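Local coordinates for protein alkaline serine protease (Pseudoalteromonas sp., PDB 1Y9Z) that probably hydrolyses peptide bonds in proteins as a subtilisin-like serine protease of a cold-adapted Antarctic bacterium, at residues A[233-244]-A[319-329]; A[18-29]-A[86-96]. All coordinates share one frame; numbering follows the deposited sequence.

Interaction 1: A[233-244]-A[319-329]; sequences PHNRLTPSGTSY and NPFLVDANSDI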
loop_
_atom_site.group_PDB
_atom_site.type_symbol
_atom_site.label_atom_id
_atom_site.label_comp_id
_atom_site.label_asym_id
_atom_site.label_seq_id
_atom_site.Cartn_x
_atom_site.Cartn_y
_atom_site.Cartn_z
ATOM N N PRO A 233 -2.962 -4.291 12.879
ATOM C CA PRO A 233 -3.629 -3.806 14.089
ATOM C C PRO A 233 -4.968 -3.202 13.661
ATOM O O PRO A 233 -5.022 -2.423 12.710
ATOM C CB PRO A 233 -2.649 -2.766 14.629
ATOM C CG PRO A 233 -2.019 -2.221 13.388
ATOM C CD PRO A 233 -1.789 -3.460 12.545
ATOM N N HIS A 234 -6.047 -3.569 14.344
ATOM C CA HIS A 234 -7.362 -3.054 13.971
ATOM C C HIS A 234 -7.455 -1.540 13.940
ATOM O O HIS A 234 -7.183 -0.865 14.936
ATOM C CB HIS A 234 -8.452 -3.584 14.906
ATOM C CG HIS A 234 -9.146 -4.811 14.403
ATOM N ND1 HIS A 234 -9.306 -5.083 13.061
ATOM C CD2 HIS A 234 -9.773 -5.812 15.065
ATOM C CE1 HIS A 234 -10.000 -6.198 12.920
ATOM N NE2 HIS A 234 -10.296 -6.660 14.120
ATOM N N ASN A 235 -7.846 -1.009 12.784
ATOM C CA ASN A 235 -8.013 0.426 12.614
ATOM C C ASN A 235 -9.353 0.768 13.260
ATOM O O ASN A 235 -10.373 0.885 12.581
ATOM C CB ASN A 235 -8.037 0.779 11.123
ATOM C CG ASN A 235 -8.064 2.275 10.875
ATOM O OD1 ASN A 235 -8.190 2.722 9.734
ATOM N ND2 ASN A 235 -7.940 3.057 11.939
ATOM N N ARG A 236 -9.336 0.911 14.582
ATOM C CA ARG A 236 -10.534 1.208 15.356
ATOM C C ARG A 236 -10.972 2.663 15.314
ATOM O O ARG A 236 -10.160 3.581 15.455
ATOM C CB ARG A 236 -10.317 0.780 16.811
ATOM C CG ARG A 236 -11.484 1.056 17.753
ATOM C CD ARG A 236 -11.259 0.322 19.071
ATOM N NE ARG A 236 -12.318 0.533 20.056
ATOM C CZ ARG A 236 -12.244 1.400 21.063
ATOM N NH1 ARG A 236 -13.255 1.518 21.913
ATOM N NH2 ARG A 236 -11.160 2.149 21.222
ATOM N N LEU A 237 -12.273 2.857 15.123
ATOM C CA LEU A 237 -12.875 4.181 15.075
ATOM C C LEU A 237 -14.051 4.215 16.045
ATOM O O LEU A 237 -14.840 3.272 16.102
ATOM C CB LEU A 237 -13.395 4.487 13.668
ATOM C CG LEU A 237 -12.442 4.388 12.475
ATOM C CD1 LEU A 237 -13.218 4.678 11.197
ATOM C CD2 LEU A 237 -11.296 5.370 12.638
ATOM N N THR A 238 -14.161 5.293 16.810
ATOM C CA THR A 238 -15.260 5.448 17.755
ATOM C C THR A 238 -15.906 6.808 17.518
ATOM O O THR A 238 -15.304 7.690 16.909
ATOM C CB THR A 238 -14.777 5.355 19.221
ATOM O OG1 THR A 238 -13.812 6.381 19.480
ATOM C CG2 THR A 238 -14.162 3.991 19.487
ATOM N N PRO A 239 -17.148 6.994 17.991
ATOM C CA PRO A 239 -17.847 8.268 17.804
ATOM C C PRO A 239 -17.097 9.491 18.326
ATOM O O PRO A 239 -16.494 9.461 19.399
ATOM C CB PRO A 239 -19.175 8.042 18.527
ATOM C CG PRO A 239 -18.824 7.033 19.581
ATOM C CD PRO A 239 -17.953 6.075 18.814
ATOM N N SER A 240 -17.134 10.565 17.543
ATOM C CA SER A 240 -16.479 11.814 17.906
ATOM C C SER A 240 -17.305 12.975 17.369
ATOM O O SER A 240 -17.032 13.499 16.288
ATOM C CB SER A 240 -15.068 11.870 17.321
ATOM O OG SER A 240 -14.444 13.107 17.619
ATOM N N GLY A 241 -18.320 13.370 18.129
ATOM C CA GLY A 241 -19.177 14.458 17.704
ATOM C C GLY A 241 -20.241 13.954 16.751
ATOM O O GLY A 241 -21.128 13.197 17.145
ATOM N N THR A 242 -20.150 14.368 15.492
ATOM C CA THR A 242 -21.115 13.951 14.482
ATOM C C THR A 242 -20.538 12.868 13.577
ATOM O O THR A 242 -21.242 12.317 12.729
ATOM C CB THR A 242 -21.555 15.144 13.607
ATOM O OG1 THR A 242 -22.491 14.694 12.620
ATOM C CG2 THR A 242 -20.354 15.772 12.915
ATOM N N SER A 243 -19.258 12.558 13.762
ATOM C CA SER A 243 -18.603 11.540 12.951
ATOM C C SER A 243 -17.797 10.553 13.790
ATOM O O SER A 243 -18.053 10.375 14.979
ATOM C CB SER A 243 -17.688 12.202 11.918
ATOM O OG SER A 243 -16.714 13.019 12.546
ATOM N N TYR A 244 -16.825 9.912 13.150
ATOM C CA TYR A 244 -15.965 8.936 13.810
ATOM C C TYR A 244 -14.511 9.396 13.795
ATOM O O TYR A 244 -14.078 10.087 12.875
ATOM C CB TYR A 244 -16.082 7.580 13.108
ATOM C CG TYR A 244 -17.265 6.747 13.553
ATOM C CD1 TYR A 244 -17.214 6.007 14.732
ATOM C CD2 TYR A 244 -18.434 6.698 12.795
ATOM C CE1 TYR A 244 -18.296 5.235 15.148
ATOM C CE2 TYR A 244 -19.525 5.930 13.203
ATOM C CZ TYR A 244 -19.447 5.200 14.380
ATOM O OH TYR A 244 -20.516 4.433 14.784
ATOM N N ASN A 319 -7.327 -4.859 5.934
ATOM C CA ASN A 319 -7.034 -3.809 6.910
ATOM C C ASN A 319 -8.289 -2.935 6.914
ATOM O O ASN A 319 -8.256 -1.777 6.505
ATOM C CB ASN A 319 -5.820 -2.992 6.446
ATOM C CG ASN A 319 -5.548 -1.779 7.325
ATOM O OD1 ASN A 319 -4.944 -0.801 6.876
ATOM N ND2 ASN A 319 -5.977 -1.839 8.577
ATOM N N PRO A 320 -9.416 -3.487 7.388
ATOM C CA PRO A 320 -10.684 -2.756 7.428
ATOM C C PRO A 320 -10.864 -1.792 8.585
ATOM O O PRO A 320 -10.119 -1.822 9.564
ATOM C CB PRO A 320 -11.705 -3.877 7.483
ATOM C CG PRO A 320 -11.040 -4.842 8.419
ATOM C CD PRO A 320 -9.582 -4.846 7.941
ATOM N N PHE A 321 -11.867 -0.930 8.461
ATOM C CA PHE A 321 -12.180 0.009 9.521
ATOM C C PHE A 321 -12.989 -0.750 10.562
ATOM O O PHE A 321 -13.984 -1.400 10.231
ATOM C CB PHE A 321 -13.028 1.175 9.003
ATOM C CG PHE A 321 -12.272 2.151 8.153
ATOM C CD1 PHE A 321 -12.383 2.121 6.768
ATOM C CD2 PHE A 321 -11.451 3.108 8.740
ATOM C CE1 PHE A 321 -11.686 3.034 5.977
ATOM C CE2 PHE A 321 -10.749 4.025 7.961
ATOM C CZ PHE A 321 -10.868 3.987 6.576
ATOM N N LEU A 322 -12.546 -0.696 11.812
ATOM C CA LEU A 322 -13.275 -1.346 12.891
ATOM C C LEU A 322 -14.152 -0.256 13.483
ATOM O O LEU A 322 -13.740 0.463 14.397
ATOM C CB LEU A 322 -12.320 -1.892 13.959
ATOM C CG LEU A 322 -12.989 -2.446 15.226
ATOM C CD1 LEU A 322 -13.965 -3.560 14.869
ATOM C CD2 LEU A 322 -11.922 -2.959 16.181
ATOM N N VAL A 323 -15.350 -0.108 12.927
ATOM C CA VAL A 323 -16.291 0.899 13.396
ATOM C C VAL A 323 -16.915 0.385 14.690
ATOM O O VAL A 323 -17.717 -0.546 14.679
ATOM C CB VAL A 323 -17.386 1.162 12.343
ATOM C CG1 VAL A 323 -18.309 2.272 12.815
ATOM C CG2 VAL A 323 -16.743 1.541 11.020
ATOM N N ASP A 324 -16.524 1.003 15.799
ATOM C CA ASP A 324 -16.986 0.618 17.130
ATOM C C ASP A 324 -17.907 1.693 17.709
ATOM O O ASP A 324 -17.479 2.534 18.501
ATOM C CB ASP A 324 -15.760 0.422 18.026
ATOM C CG ASP A 324 -16.064 -0.357 19.288
ATOM O OD1 ASP A 324 -15.119 -0.571 20.075
ATOM O OD2 ASP A 324 -17.225 -0.759 19.497
ATOM N N ALA A 325 -19.175 1.651 17.313
ATOM C CA ALA A 325 -20.171 2.621 17.755
ATOM C C ALA A 325 -20.278 2.801 19.268
ATOM O O ALA A 325 -20.357 3.928 19.755
ATOM C CB ALA A 325 -21.537 2.253 17.184
ATOM N N ASN A 326 -20.287 1.697 20.008
ATOM C CA ASN A 326 -20.408 1.763 21.461
ATOM C C ASN A 326 -19.074 1.657 22.193
ATOM O O ASN A 326 -19.044 1.522 23.418
ATOM C CB ASN A 326 -21.353 0.665 21.954
ATOM C CG ASN A 326 -22.734 0.765 21.337
ATOM O OD1 ASN A 326 -23.398 1.797 21.438
ATOM N ND2 ASN A 326 -23.175 -0.311 20.696
ATOM N N SER A 327 -17.977 1.723 21.445
ATOM C CA SER A 327 -16.641 1.637 22.030
ATOM C C SER A 327 -16.525 0.397 22.911
ATOM O O SER A 327 -16.051 0.467 24.046
ATOM C CB SER A 327 -16.351 2.888 22.863
ATOM O OG SER A 327 -16.471 4.065 22.084
ATOM N N ASP A 328 -16.955 -0.739 22.371
ATOM C CA ASP A 328 -16.928 -2.008 23.091
ATOM C C ASP A 328 -15.579 -2.718 23.040
ATOM O O ASP A 328 -15.209 -3.423 23.978
ATOM C CB ASP A 328 -18.005 -2.937 22.528
ATOM C CG ASP A 328 -19.396 -2.343 22.628
ATOM O OD1 ASP A 328 -20.309 -2.852 21.946
ATOM O OD2 ASP A 328 -19.576 -1.374 23.394
ATOM N N ILE A 329 -14.847 -2.540 21.944
ATOM C CA ILE A 329 -13.555 -3.194 21.790
ATOM C C ILE A 329 -12.443 -2.427 22.497
ATOM O O ILE A 329 -11.757 -1.598 21.897
ATOM C CB ILE A 329 -13.197 -3.359 20.300
ATOM C CG1 ILE A 329 -14.410 -3.904 19.535
ATOM C CG2 ILE A 329 -12.011 -4.301 20.152
ATOM C CD1 ILE A 329 -14.972 -5.202 20.099
HETATM O O HOH W 1 -4.667 -0.569 10.755
HETATM O O HOH W 2 -7.826 -2.784 10.485
HETATM O O HOH W 3 -8.595 0.908 7.372
#
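N319 and N235 are bridged by a water that donates to N319 O and N235 OD1; N319 ND2 also donates to a water shared with P233 O, and a third water joins N235 N to P320 O. F321 then brings ring atom CD2 against the methyl L237 CD1 at 3.4 Å, on the face that also holds V323. At L322 the chains pair as parallel strands, L322 N donating to N235 O at 2.8 Å and L322 O accepting from L237 N. Its side chain turns to the other face, with R236, where the methyl CD2 lies 3.7 Å from H234 CB. V323 suits a CH-pi contact, because its beta branch sets CG1 3.9 Å from the centroid of the Y244 ring, over the face. D324 continues the ladder, its N bonding L237 O. R236 CG stands anti to the backbone N (chi1 179°), and the extended chain carries NE to D324 OD1, a 3.0 Å salt bridge with an N-H...O angle of 161° that uses the anti lone pair. On its syn side OD1 also takes I329 N at 2.7 Å, while OD2 takes D328 N. I329 O lies over one guanidinium face, 3.1 Å from R236 CZ, and T238 CG2 covers the opposite face. A leucine in place of R236 would probably leave the D324 carboxylate without its cationic mate and open a gap between T238 and I329. Beyond the pair, R236 NH2 bonds A247 O and D328 OD1 bridges to K296 on helix 291-300. That helix packs against H234, P320 and I329; strand 333-336 pairs with strand 232-240, whose short parallel pairing with 321-323 belongs to a mixed sheet, probably that of the inserted beta-barrel domain.

Interaction 2: A[18-29]-A[86-96]; sequences DSQAGNRTICII and MPNQNANIHIV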
loop_
_atom_site.group_PDB
_atom_site.type_symbol
_atom_site.label_atom_id
_atom_site.label_comp_id
_atom_site.label_asym_id
_atom_site.label_seq_id
_atom_site.Cartn_x
_atom_site.Cartn_y
_atom_site.Cartn_z
ATOM N N ASP A 18 18.428 -4.505 -8.714
ATOM C CA ASP A 18 18.437 -3.087 -9.051
ATOM C C ASP A 18 19.854 -2.547 -9.227
ATOM O O ASP A 18 20.078 -1.345 -9.139
ATOM C CB ASP A 18 17.711 -2.276 -7.966
ATOM C CG ASP A 18 18.451 -2.269 -6.636
ATOM O OD1 ASP A 18 19.521 -2.904 -6.532
ATOM O OD2 ASP A 18 17.959 -1.620 -5.686
ATOM N N SER A 19 20.809 -3.434 -9.493
ATOM C CA SER A 19 22.201 -3.019 -9.649
ATOM C C SER A 19 22.422 -1.937 -10.701
ATOM O O SER A 19 23.368 -1.160 -10.593
ATOM C CB SER A 19 23.091 -4.226 -9.971
ATOM O OG SER A 19 22.850 -4.713 -11.279
ATOM N N GLN A 20 21.557 -1.876 -11.708
ATOM C CA GLN A 20 21.712 -0.877 -12.763
ATOM C C GLN A 20 20.723 0.281 -12.655
ATOM O O GLN A 20 20.673 1.143 -13.536
ATOM C CB GLN A 20 21.567 -1.536 -14.137
ATOM C CG GLN A 20 22.539 -2.682 -14.383
ATOM C CD GLN A 20 23.985 -2.285 -14.145
ATOM O OE1 GLN A 20 24.495 -1.349 -14.764
ATOM N NE2 GLN A 20 24.652 -2.994 -13.244
ATOM N N ALA A 21 19.949 0.311 -11.574
ATOM C CA ALA A 21 18.951 1.362 -11.384
ATOM C C ALA A 21 19.550 2.761 -11.279
ATOM O O ALA A 21 18.822 3.756 -11.299
ATOM C CB ALA A 21 18.103 1.059 -10.157
ATOM N N GLY A 22 20.872 2.839 -11.170
ATOM C CA GLY A 22 21.526 4.130 -11.089
ATOM C C GLY A 22 21.405 4.884 -12.402
ATOM O O GLY A 22 21.693 6.082 -12.463
ATOM N N ASN A 23 20.985 4.196 -13.461
ATOM C CA ASN A 23 20.833 4.863 -14.747
ATOM C C ASN A 23 19.429 5.438 -14.912
ATOM O O ASN A 23 19.115 6.049 -15.933
ATOM C CB ASN A 23 21.200 3.913 -15.910
ATOM C CG ASN A 23 20.235 2.744 -16.077
ATOM O OD1 ASN A 23 20.629 1.668 -16.541
ATOM N ND2 ASN A 23 18.972 2.950 -15.735
ATOM N N ARG A 24 18.597 5.255 -13.886
ATOM C CA ARG A 24 17.223 5.758 -13.884
ATOM C C ARG A 24 16.995 6.722 -12.718
ATOM O O ARG A 24 17.689 6.670 -11.701
ATOM C CB ARG A 24 16.213 4.609 -13.724
ATOM C CG ARG A 24 16.210 3.534 -14.804
ATOM C CD ARG A 24 15.716 4.060 -16.141
ATOM N NE ARG A 24 16.743 4.828 -16.834
ATOM C CZ ARG A 24 16.531 5.529 -17.941
ATOM N NH1 ARG A 24 17.528 6.197 -18.505
ATOM N NH2 ARG A 24 15.321 5.569 -18.485
ATOM N N THR A 25 16.015 7.602 -12.880
ATOM C CA THR A 25 15.653 8.540 -11.826
ATOM C C THR A 25 14.136 8.560 -11.716
ATOM O O THR A 25 13.437 8.776 -12.708
ATOM C CB THR A 25 16.139 9.978 -12.114
ATOM O OG1 THR A 25 17.571 10.013 -12.107
ATOM C CG2 THR A 25 15.621 10.936 -11.045
ATOM N N ILE A 26 13.629 8.298 -10.517
ATOM C CA ILE A 26 12.191 8.321 -10.288
ATOM C C ILE A 26 11.877 9.481 -9.352
ATOM O O ILE A 26 12.526 9.653 -8.321
ATOM C CB ILE A 26 11.673 6.987 -9.683
ATOM C CG1 ILE A 26 10.179 7.109 -9.367
ATOM C CG2 ILE A 26 12.464 6.618 -8.433
ATOM C CD1 ILE A 26 9.492 5.789 -9.100
ATOM N N CYS A 27 10.897 10.291 -9.737
ATOM C CA CYS A 27 10.498 11.443 -8.941
ATOM C C CYS A 27 9.165 11.182 -8.277
ATOM O O CYS A 27 8.189 10.825 -8.940
ATOM C CB CYS A 27 10.379 12.671 -9.829
ATOM S SG CYS A 27 10.205 14.279 -8.988
ATOM N N ILE A 28 9.139 11.367 -6.963
ATOM C CA ILE A 28 7.936 11.157 -6.176
ATOM C C ILE A 28 7.304 12.501 -5.825
ATOM O O ILE A 28 7.858 13.275 -5.040
ATOM C CB ILE A 28 8.255 10.411 -4.862
ATOM C CG1 ILE A 28 8.992 9.106 -5.164
ATOM C CG2 ILE A 28 6.972 10.119 -4.110
ATOM C CD1 ILE A 28 9.522 8.400 -3.923
ATOM N N ILE A 29 6.156 12.787 -6.434
ATOM C CA ILE A 29 5.427 14.021 -6.151
ATOM C C ILE A 29 4.437 13.605 -5.074
ATOM O O ILE A 29 3.480 12.875 -5.342
ATOM C CB ILE A 29 4.685 14.530 -7.404
ATOM C CG1 ILE A 29 5.702 14.875 -8.496
ATOM C CG2 ILE A 29 3.830 15.742 -7.055
ATOM C CD1 ILE A 29 5.084 15.434 -9.770
ATOM N N MET A 86 13.283 -1.389 -5.111
ATOM C CA MET A 86 14.715 -1.208 -5.379
ATOM C C MET A 86 15.309 -0.816 -4.027
ATOM O O MET A 86 15.433 0.365 -3.705
ATOM C CB MET A 86 14.916 -0.096 -6.408
ATOM C CG MET A 86 14.212 -0.381 -7.735
ATOM S SD MET A 86 14.304 0.961 -8.933
ATOM C CE MET A 86 13.052 2.070 -8.272
ATOM N N PRO A 87 15.701 -1.818 -3.225
ATOM C CA PRO A 87 16.264 -1.632 -1.886
ATOM C C PRO A 87 17.774 -1.550 -1.693
ATOM O O PRO A 87 18.230 -1.387 -0.561
ATOM C CB PRO A 87 15.705 -2.833 -1.152
ATOM C CG PRO A 87 15.943 -3.918 -2.184
ATOM C CD PRO A 87 15.528 -3.256 -3.509
ATOM N N ASN A 88 18.552 -1.645 -2.764
ATOM C CA ASN A 88 20.000 -1.645 -2.599
ATOM C C ASN A 88 20.769 -0.342 -2.780
ATOM O O ASN A 88 21.963 -0.362 -3.088
ATOM C CB ASN A 88 20.601 -2.741 -3.478
ATOM C CG ASN A 88 19.986 -4.101 -3.202
ATOM O OD1 ASN A 88 19.208 -4.619 -4.002
ATOM N ND2 ASN A 88 20.320 -4.678 -2.052
ATOM N N GLN A 89 20.096 0.787 -2.584
ATOM C CA GLN A 89 20.746 2.091 -2.677
ATOM C C GLN A 89 21.414 2.369 -4.028
ATOM O O GLN A 89 22.540 2.870 -4.090
ATOM C CB GLN A 89 21.769 2.211 -1.541
ATOM C CG GLN A 89 21.132 2.167 -0.156
ATOM C CD GLN A 89 22.125 1.869 0.949
ATOM O OE1 GLN A 89 22.433 0.710 1.231
ATOM N NE2 GLN A 89 22.634 2.918 1.580
ATOM N N ASN A 90 20.700 2.061 -5.104
ATOM C CA ASN A 90 21.206 2.274 -6.457
ATOM C C ASN A 90 20.365 3.299 -7.217
ATOM O O ASN A 90 20.897 4.232 -7.817
ATOM C CB ASN A 90 21.215 0.952 -7.226
ATOM C CG ASN A 90 22.292 0.002 -6.739
ATOM O OD1 ASN A 90 22.040 -1.187 -6.531
ATOM N ND2 ASN A 90 23.502 0.520 -6.567
ATOM N N ALA A 91 19.050 3.118 -7.187
ATOM C CA ALA A 91 18.146 4.019 -7.886
ATOM C C ALA A 91 18.262 5.459 -7.411
ATOM O O ALA A 91 18.523 5.720 -6.237
ATOM C CB ALA A 91 16.713 3.540 -7.717
ATOM N N ASN A 92 18.076 6.393 -8.338
ATOM C CA ASN A 92 18.110 7.809 -8.007
ATOM C C ASN A 92 16.668 8.210 -7.764
ATOM O O ASN A 92 15.787 7.908 -8.570
ATOM C CB ASN A 92 18.682 8.629 -9.161
ATOM C CG ASN A 92 20.115 8.276 -9.463
ATOM O OD1 ASN A 92 21.009 8.509 -8.649
ATOM N ND2 ASN A 92 20.344 7.695 -10.634
ATOM N N ILE A 93 16.437 8.884 -6.647
ATOM C CA ILE A 93 15.101 9.320 -6.272
ATOM C C ILE A 93 15.085 10.827 -6.083
ATOM O O ILE A 93 15.956 11.380 -5.413
ATOM C CB ILE A 93 14.669 8.673 -4.942
ATOM C CG1 ILE A 93 14.799 7.152 -5.038
ATOM C CG2 ILE A 93 13.238 9.075 -4.603
ATOM C CD1 ILE A 93 14.594 6.436 -3.719
ATOM N N HIS A 94 14.102 11.493 -6.685
ATOM C CA HIS A 94 13.973 12.936 -6.529
ATOM C C HIS A 94 12.624 13.198 -5.881
ATOM O O HIS A 94 11.607 12.629 -6.283
ATOM C CB HIS A 94 14.053 13.665 -7.870
ATOM C CG HIS A 94 14.320 15.132 -7.729
ATOM N ND1 HIS A 94 15.540 15.625 -7.321
ATOM C CD2 HIS A 94 13.514 16.208 -7.893
ATOM C CE1 HIS A 94 15.475 16.943 -7.238
ATOM N NE2 HIS A 94 14.256 17.321 -7.579
ATOM N N ILE A 95 12.621 14.060 -4.875
ATOM C CA ILE A 95 11.409 14.371 -4.142
ATOM C C ILE A 95 10.883 15.780 -4.386
ATOM O O ILE A 95 11.624 16.759 -4.301
ATOM C CB ILE A 95 11.643 14.212 -2.614
ATOM C CG1 ILE A 95 12.221 12.825 -2.305
ATOM C CG2 ILE A 95 10.343 14.441 -1.854
ATOM C CD1 ILE A 95 11.344 11.662 -2.732
ATOM N N VAL A 96 9.598 15.870 -4.714
ATOM C CA VAL A 96 8.941 17.159 -4.889
ATOM C C VAL A 96 7.763 17.087 -3.924
ATOM O O VAL A 96 6.833 16.299 -4.112
ATOM C CB VAL A 96 8.436 17.383 -6.328
ATOM C CG1 VAL A 96 7.653 18.692 -6.402
ATOM C CG2 VAL A 96 9.616 17.442 -7.292
HETATM O O HOH W 4 18.064 1.114 -5.338
#
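D18 fits its carboxylate into the concave side of the 86-90 loop, where OD2 accepts N88 N at 3.0 Å on its syn lone pair, and a water beside OD2 takes the N-H of N90. An aspartate suits this hollow because it takes one backbone N-H directly and holds the water that takes a second. Next comes a bump small enough for close approach: A21 CB touches A91 CB at 3.7 Å and has M86 SD 4.0 Å away, and the two small methyls allow the 3-10 turn to sit close against the residue before strand 92-96. N92 ties the turn to the strand start. With CG beside its own backbone N (chi1 -63°), it swings ND2 back to R24 O at 3.0 Å and, weakly, to G22 O.

From T25 to I29 the strands run parallel, joined in a ladder that includes I26 N to N92 O and H94 N to I26 O. On one face I28 CD1 lodges between I93 CG2 at 3.8 Å and I95 CD1 at 3.9 Å, carried across to them by a CG1 that stands beside the backbone N. On the other, C27 SG presses on V96 CG2 at 3.6 Å and meets the H94 ring at its edge. H94 itself bonds T46 and T48 through its two ring nitrogens.

C27 is disulfide-linked to C117 of helix 110-119, which covers I29 and V96. The I26 and I28 face packs on helix 65-74, with T380 of helix 368-385 against I26 and M86. Strand 125-128 pairs with the far edge of strand 25-30, giving the helix-flanked parallel sheet of the subtilisin fold.

Interaction 2 comes first along the chain and is complete before interaction 1 begins. Their centres are about 39 Å apart, on opposite sides of the chain's centre, and their nearest atoms are about 20 Å apart, so neither touches the other. Both join parallel strands, but in different sheets. Residues 18-29 and 86-96 build the mainly parallel sheet of the subtilisin-like alpha/beta domain, whereas 233-244 and 319-329 belong to a separate mixed sheet, probably that of the inserted beta-barrel domain. Helices 65-74 and 368-385, which pack on interaction 2, also carry H65 and S369 of the inhibitor pocket; the side chain of F321 in interaction 1 lies about 12 Å from the bound phenylmethanesulfonic acid.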